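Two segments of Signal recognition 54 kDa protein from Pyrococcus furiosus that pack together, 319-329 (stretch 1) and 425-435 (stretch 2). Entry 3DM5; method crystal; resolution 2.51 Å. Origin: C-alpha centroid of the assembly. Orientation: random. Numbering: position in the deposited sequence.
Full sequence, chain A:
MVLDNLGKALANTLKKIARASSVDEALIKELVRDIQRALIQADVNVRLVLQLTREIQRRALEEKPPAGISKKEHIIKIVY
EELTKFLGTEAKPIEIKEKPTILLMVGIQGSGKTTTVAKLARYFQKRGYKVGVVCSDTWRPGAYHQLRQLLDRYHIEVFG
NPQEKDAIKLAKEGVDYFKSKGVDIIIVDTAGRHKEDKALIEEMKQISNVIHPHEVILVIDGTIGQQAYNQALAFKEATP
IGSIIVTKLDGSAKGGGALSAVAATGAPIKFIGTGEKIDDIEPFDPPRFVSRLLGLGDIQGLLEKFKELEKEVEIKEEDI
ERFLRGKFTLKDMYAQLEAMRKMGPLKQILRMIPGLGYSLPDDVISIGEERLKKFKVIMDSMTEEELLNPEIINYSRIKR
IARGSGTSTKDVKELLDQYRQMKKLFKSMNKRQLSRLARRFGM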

# COMPACT_ATOMS: atom_id res chain seq x y z
N ASP A 319 21.15 -29.53 -10.61
CA ASP A 319 21.57 -28.87 -11.84
C ASP A 319 22.78 -29.60 -12.38
O ASP A 319 22.84 -29.96 -13.56
CB ASP A 319 21.97 -27.43 -11.56
CG ASP A 319 20.81 -26.47 -11.62
OD1 ASP A 319 19.66 -26.95 -11.78
OD2 ASP A 319 21.05 -25.25 -11.50
N ILE A 320 23.75 -29.77 -11.49
CA ILE A 320 25.00 -30.45 -11.77
C ILE A 320 24.81 -31.92 -12.17
O ILE A 320 25.45 -32.39 -13.10
CB ILE A 320 25.94 -30.35 -10.55
CG1 ILE A 320 26.44 -28.91 -10.41
CG2 ILE A 320 27.09 -31.33 -10.68
CD1 ILE A 320 26.84 -28.50 -8.99
N GLU A 321 23.91 -32.63 -11.49
CA GLU A 321 23.65 -34.02 -11.86
C GLU A 321 23.15 -34.11 -13.29
O GLU A 321 23.37 -35.11 -13.97
CB GLU A 321 22.68 -34.69 -10.90
CG GLU A 321 23.35 -35.11 -9.60
CD GLU A 321 22.38 -35.73 -8.62
OE1 GLU A 321 21.47 -35.01 -8.15
OE2 GLU A 321 22.54 -36.94 -8.31
N ARG A 322 22.48 -33.05 -13.75
CA ARG A 322 22.05 -32.95 -15.14
C ARG A 322 23.27 -32.81 -16.06
O ARG A 322 23.28 -33.35 -17.17
CB ARG A 322 21.13 -31.75 -15.37
CG ARG A 322 19.65 -31.97 -15.04
CD ARG A 322 18.82 -30.77 -15.52
NE ARG A 322 19.38 -29.49 -15.06
CZ ARG A 322 20.19 -28.71 -15.78
NH1 ARG A 322 20.55 -29.07 -17.01
NH2 ARG A 322 20.65 -27.57 -15.27
N PHE A 323 24.28 -32.08 -15.60
CA PHE A 323 25.49 -31.89 -16.39
C PHE A 323 26.23 -33.21 -16.54
O PHE A 323 26.77 -33.51 -17.61
CB PHE A 323 26.42 -30.85 -15.74
CG PHE A 323 25.79 -29.49 -15.58
CD1 PHE A 323 24.61 -29.16 -16.22
CD2 PHE A 323 26.41 -28.52 -14.78
CE1 PHE A 323 24.05 -27.90 -16.07
CE2 PHE A 323 25.85 -27.27 -14.63
CZ PHE A 323 24.67 -26.96 -15.27
N LEU A 324 26.24 -34.00 -15.47
CA LEU A 324 26.95 -35.28 -15.44
C LEU A 324 26.42 -36.22 -16.51
O LEU A 324 27.18 -36.98 -17.10
CB LEU A 324 26.83 -35.93 -14.06
CG LEU A 324 27.36 -35.09 -12.90
CD1 LEU A 324 27.49 -35.92 -11.63
CD2 LEU A 324 28.69 -34.44 -13.26
N ARG A 325 25.12 -36.16 -16.74
CA ARG A 325 24.50 -36.97 -17.78
C ARG A 325 24.58 -36.25 -19.13
O ARG A 325 23.90 -36.61 -20.09
CB ARG A 325 23.05 -37.29 -17.42
CG ARG A 325 22.88 -37.77 -15.98
CD ARG A 325 21.42 -38.03 -15.63
NE ARG A 325 21.26 -38.24 -14.19
CZ ARG A 325 20.87 -37.30 -13.32
NH1 ARG A 325 20.60 -36.07 -13.74
NH2 ARG A 325 20.76 -37.60 -12.03
N GLY A 326 25.42 -35.22 -19.18
CA GLY A 326 25.66 -34.49 -20.42
C GLY A 326 24.57 -33.51 -20.82
O GLY A 326 24.66 -32.89 -21.89
N LYS A 327 23.55 -33.36 -19.99
CA LYS A 327 22.49 -32.38 -20.22
C LYS A 327 22.96 -30.99 -19.76
O LYS A 327 22.43 -30.43 -18.81
CB LYS A 327 21.21 -32.80 -19.49
N PHE A 328 23.96 -30.47 -20.45
CA PHE A 328 24.57 -29.19 -20.13
C PHE A 328 24.46 -28.35 -21.39
O PHE A 328 24.71 -28.84 -22.49
CB PHE A 328 26.02 -29.43 -19.69
CG PHE A 328 26.88 -28.19 -19.63
CD1 PHE A 328 26.97 -27.45 -18.47
CD2 PHE A 328 27.66 -27.81 -20.72
CE1 PHE A 328 27.78 -26.32 -18.39
CE2 PHE A 328 28.47 -26.69 -20.65
CZ PHE A 328 28.53 -25.94 -19.48
N THR A 329 24.05 -27.09 -21.25
CA THR A 329 23.74 -26.26 -22.40
C THR A 329 24.53 -24.97 -22.42
O THR A 329 25.22 -24.63 -21.46
CB THR A 329 22.25 -25.87 -22.45
OG1 THR A 329 22.00 -24.83 -21.49
CG2 THR A 329 21.35 -27.07 -22.16
N LEU A 425 34.11 -32.37 -19.57
CA LEU A 425 34.38 -32.39 -18.14
C LEU A 425 33.23 -32.98 -17.32
O LEU A 425 33.36 -34.05 -16.74
CB LEU A 425 34.65 -30.97 -17.66
CG LEU A 425 36.05 -30.66 -17.16
CD1 LEU A 425 36.26 -29.17 -17.01
CD2 LEU A 425 36.26 -31.37 -15.83
N PHE A 426 32.10 -32.27 -17.29
CA PHE A 426 30.96 -32.68 -16.47
C PHE A 426 30.47 -34.08 -16.82
O PHE A 426 30.24 -34.89 -15.93
CB PHE A 426 29.79 -31.69 -16.60
CG PHE A 426 30.08 -30.33 -16.01
CD1 PHE A 426 30.33 -30.18 -14.66
CD2 PHE A 426 30.10 -29.21 -16.82
CE1 PHE A 426 30.59 -28.93 -14.11
CE2 PHE A 426 30.36 -27.95 -16.28
CZ PHE A 426 30.61 -27.82 -14.93
N LYS A 427 30.30 -34.34 -18.12
CA LYS A 427 29.78 -35.63 -18.58
C LYS A 427 30.63 -36.77 -18.01
O LYS A 427 30.13 -37.87 -17.78
CB LYS A 427 29.75 -35.69 -20.10
N SER A 428 31.90 -36.46 -17.77
CA SER A 428 32.86 -37.43 -17.26
C SER A 428 33.31 -37.05 -15.86
O SER A 428 34.49 -36.76 -15.65
CB SER A 428 34.08 -37.46 -18.16
OG SER A 428 34.77 -36.23 -18.07
N MET A 429 32.39 -37.05 -14.90
CA MET A 429 32.76 -36.71 -13.53
C MET A 429 32.35 -37.75 -12.50
O MET A 429 31.28 -38.36 -12.60
CB MET A 429 32.28 -35.32 -13.14
CG MET A 429 33.22 -34.20 -13.56
SD MET A 429 33.46 -32.96 -12.27
CE MET A 429 34.34 -31.66 -13.15
N ASN A 430 33.23 -37.93 -11.52
CA ASN A 430 33.12 -38.93 -10.46
C ASN A 430 31.71 -39.29 -9.99
O ASN A 430 31.48 -40.41 -9.53
CB ASN A 430 33.97 -38.51 -9.25
CG ASN A 430 34.16 -37.00 -9.16
OD1 ASN A 430 34.78 -36.39 -10.03
ND2 ASN A 430 33.65 -36.40 -8.09
N LYS A 431 30.78 -38.35 -10.09
CA LYS A 431 29.44 -38.53 -9.53
C LYS A 431 29.53 -38.65 -8.01
O LYS A 431 28.59 -39.08 -7.35
CB LYS A 431 28.75 -39.76 -10.13
N ARG A 432 30.68 -38.25 -7.48
CA ARG A 432 30.93 -38.25 -6.04
C ARG A 432 31.77 -37.04 -5.65
O ARG A 432 32.99 -37.14 -5.49
CB ARG A 432 31.65 -39.54 -5.63
N GLN A 433 31.11 -35.90 -5.50
CA GLN A 433 31.78 -34.66 -5.10
C GLN A 433 30.76 -33.64 -4.59
O GLN A 433 29.67 -34.01 -4.13
CB GLN A 433 32.59 -34.08 -6.27
N LEU A 434 31.11 -32.36 -4.65
CA LEU A 434 30.21 -31.30 -4.20
C LEU A 434 30.66 -29.92 -4.66
O LEU A 434 31.69 -29.41 -4.21
CB LEU A 434 30.06 -31.33 -2.67
N SER A 435 29.88 -29.31 -5.55
CA SER A 435 30.14 -27.96 -6.04
C SER A 435 29.02 -27.00 -5.63
O SER A 435 29.27 -25.96 -5.01
CB SER A 435 30.28 -27.96 -7.56
OG SER A 435 31.32 -28.82 -7.99

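Two helix ends meet here, far apart in sequence but close enough in space that the CA atoms of L324 and K427 lie only 4.2 Å apart. Stretch 1 is helical through L324 and stretch 2 through K427, and each then turns into an irregular segment. Together they bury 438 Å², and no hydrogen bond crosses between the modelled atoms; the contact rests on apolar side chains, aromatic rings and close backbone approaches.

Stretch 1 opens with D319, which does not reach the other segment. It serves its own helix instead: its carboxylate forms a long salt bridge with R322, OD1 of D319 standing 3.7 Å from NH2 of R322, and its backbone O accepts a hydrogen bond from F323 N at 3.3 Å. I320 is the first residue to touch stretch 2. Its CA-to-CB bond points sideways, but the side chain is long enough for its CD1 to come within 3.8 Å of CB of S435, an apolar contact that asks nothing of the serine hydroxyl. E321 and R322 make no contact with the partner, as suits charged residues that remain partly exposed.

F323 is buried and points toward stretch 2. Its CB lies 3.6 Å from CB of F426, so the two phenylalanines meet at the root of their side chains as well as through their rings. The edge of the F323 ring faces the face of the F426 ring, with centroids 5.2 Å apart and planes at 54°. Such an arrangement sets the slightly positive hydrogens of one ring against the electron-rich face of the other.

L324 is the most heavily covered residue of stretch 1. Although its CA-to-CB bond points away overall, its branched end returns to the partner: CD2 lies 3.7 Å from CB of M429, while CD1 is 3.9 Å from CA of K431, and CD2 also comes within 3.1 Å of O of F426, a tight approach of a methyl to a carbonyl. The backbones are just as intimate. CA of L324 approaches O of F426 at 3.3 Å in a nearly straight CA-H...O contact, and CA of K427 makes a more bent one with O of L324, also at 3.3 Å, with 149° at the hydrogen. O of L324 and O of K427 also sit 3.2 Å apart; both are acceptors, so this approach is a close contact without a bond.

After the helix, the CA-to-CB bond of R325 points away from the partner, and R325 makes no contact with it. G326 follows with a phi of 77°, a conformation that favours glycine, and its N donates to O of F323 at 2.7 Å. Its CA lies 4.3 Å from CB of K427. K427 is modelled only to CB, so the rest of its side chain cannot be placed.

F328, buried and directed toward stretch 2, completes the aromatic cluster. Its CE1 lies 3.7 Å from CE2 of F426, and the rings meet obliquely at 40°, with centroids 5.3 Å apart. F426 thus engages two phenylalanines, and it is the most extensively covered residue of the contact. T329, out of reach, caps the helix that follows.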